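Local coordinates for XRE-family like protein (Pseudomonas syringae pv. tomato, PDB 3F6W) that probably binds DNA through a helix-turn-helix domain, as a member of the xenobiotic response element (XRE) family of transcriptional regulators, at residues A[26-29]-A[30-34]. Sequence-based numbering, arbitrary orientation.
Sequences AGIT and QKELA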
loop_
_atom_site.group_PDB
_atom_site.type_symbol
_atom_site.label_atom_id
_atom_site.label_comp_id
_atom_site.label_asym_id
_atom_site.label_seq_id
_atom_site.Cartn_x
_atom_site.Cartn_y
_atom_site.Cartn_z
ATOM N N ALA A 26 -10.473 16.069 16.523
ATOM C CA ALA A 26 -11.810 16.456 16.975
ATOM C C ALA A 26 -11.865 16.579 18.500
ATOM O O ALA A 26 -12.810 17.144 19.057
ATOM C CB ALA A 26 -12.865 15.453 16.453
ATOM N N GLY A 27 -10.841 16.058 19.170
ATOM C CA GLY A 27 -10.779 16.095 20.619
ATOM C C GLY A 27 -11.783 15.160 21.263
ATOM O O GLY A 27 -12.340 15.454 22.321
ATOM N N ILE A 28 -12.021 14.029 20.612
ATOM C CA ILE A 28 -13.007 13.050 21.077
ATOM C C ILE A 28 -12.326 11.754 21.483
ATOM O O ILE A 28 -11.560 11.199 20.701
ATOM C CB ILE A 28 -14.028 12.746 19.958
ATOM C CG1 ILE A 28 -14.783 14.025 19.584
ATOM C CG2 ILE A 28 -15.002 11.658 20.390
ATOM C CD1 ILE A 28 -15.586 13.919 18.295
ATOM N N THR A 29 -12.592 11.265 22.693
ATOM C CA THR A 29 -11.984 10.010 23.129
ATOM C C THR A 29 -12.673 8.827 22.447
ATOM O O THR A 29 -13.777 8.967 21.911
ATOM C CB THR A 29 -12.155 9.795 24.643
ATOM O OG1 THR A 29 -13.554 9.849 24.966
ATOM C CG2 THR A 29 -11.391 10.860 25.436
ATOM N N GLN A 30 -12.035 7.662 22.491
ATOM C CA GLN A 30 -12.668 6.445 21.991
ATOM C C GLN A 30 -13.999 6.197 22.716
ATOM O O GLN A 30 -15.019 5.924 22.088
ATOM C CB GLN A 30 -11.753 5.240 22.189
ATOM C CG GLN A 30 -10.440 5.315 21.443
ATOM C CD GLN A 30 -9.658 4.040 21.564
ATOM O OE1 GLN A 30 -9.801 3.310 22.541
ATOM N NE2 GLN A 30 -8.822 3.757 20.574
ATOM N N LYS A 31 -13.978 6.302 24.041
ATOM C CA LYS A 31 -15.173 6.068 24.846
ATOM C C LYS A 31 -16.314 6.987 24.413
ATOM O O LYS A 31 -17.456 6.555 24.279
ATOM C CB LYS A 31 -14.853 6.244 26.331
ATOM C CG LYS A 31 -16.003 5.937 27.270
ATOM C CD LYS A 31 -15.528 5.952 28.716
ATOM C CE LYS A 31 -16.654 5.624 29.686
ATOM N NZ LYS A 31 -17.595 6.767 29.859
ATOM N N GLU A 32 -15.989 8.250 24.156
ATOM C CA GLU A 32 -16.977 9.218 23.687
ATOM C C GLU A 32 -17.498 8.907 22.281
ATOM O O GLU A 32 -18.694 9.039 22.013
ATOM C CB GLU A 32 -16.391 10.630 23.729
ATOM C CG GLU A 32 -17.259 11.696 23.078
ATOM C CD GLU A 32 -18.422 12.123 23.946
ATOM O OE1 GLU A 32 -19.309 12.841 23.440
ATOM O OE2 GLU A 32 -18.449 11.745 25.136
ATOM N N LEU A 33 -16.595 8.517 21.379
ATOM C CA LEU A 33 -17.006 8.131 20.036
ATOM C C LEU A 33 -17.960 6.946 20.114
ATOM O O LEU A 33 -19.005 6.938 19.468
ATOM C CB LEU A 33 -15.792 7.792 19.161
ATOM C CG LEU A 33 -16.125 7.303 17.745
ATOM C CD1 LEU A 33 -17.093 8.250 17.065
ATOM C CD2 LEU A 33 -14.860 7.117 16.927
ATOM N N ALA A 34 -17.594 5.944 20.909
ATOM C CA ALA A 34 -18.437 4.756 21.063
ATOM C C ALA A 34 -19.836 5.120 21.571
ATOM O O ALA A 34 -20.843 4.644 21.044
ATOM C CB ALA A 34 -17.760 3.732 21.970
#
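Thr29 is the N-cap of helix 30-37 and holds Glu32 by its hydroxyl, at the point where the chain of this all-helical, XRE-type helix-turn-helix domain enters a new helix. The long helix 3-26 ends just before it in a Schellman motif, with Gly27 leaving helical geometry at positive phi. On the cap side, Thr29 OG1 accepts the amide of Glu32, N to OG1 3.0 Å, in a moderately straight bond with an N-H...OG1 angle of 154°. With chi1 at 56°, OG1 sits between the backbone N and the carbonyl carbon of its own residue, a position from which it faces the first turn. The Thr29 and Glu32 side chains meet nearly at a right angle, Glu32 CB lying 3.2 Å from OG1. One residue further on, Leu33 N donates to Thr29 O at 2.9 Å, and Ala34 N to Gln30 O continues the helical pattern.

The tight side is made by Ile28, whose CG2 packs against both Glu32 CG (3.5 Å) and the backbone N of Leu33 (3.7 Å). Leu33 CB is a looser apolar neighbour, 4.1 Å from the same methyl. Beyond this group, buried Leu33 reaches Phe62 and Ile66 of helix 56-66, while Arg23 NH1 of the preceding helix hydrogen-bonds to Ile28 O. Gln30 turns to helix 41-48, with hydrogen bonds from NE2 to Glu48 OE1 and between OE1 and Gln41 NE2, which tie the start of this helix to the next one.

The outer side is looser. Lys31 runs away from the cap into solvent, with its CB 4.1 Å from Thr29 OG1. Glu32 belongs to both sides: its CG joins the packing, but a bend at chi2 (77°) sends the carboxylate outward, where OE1 makes a weak, long ion pair with Arg36 NE.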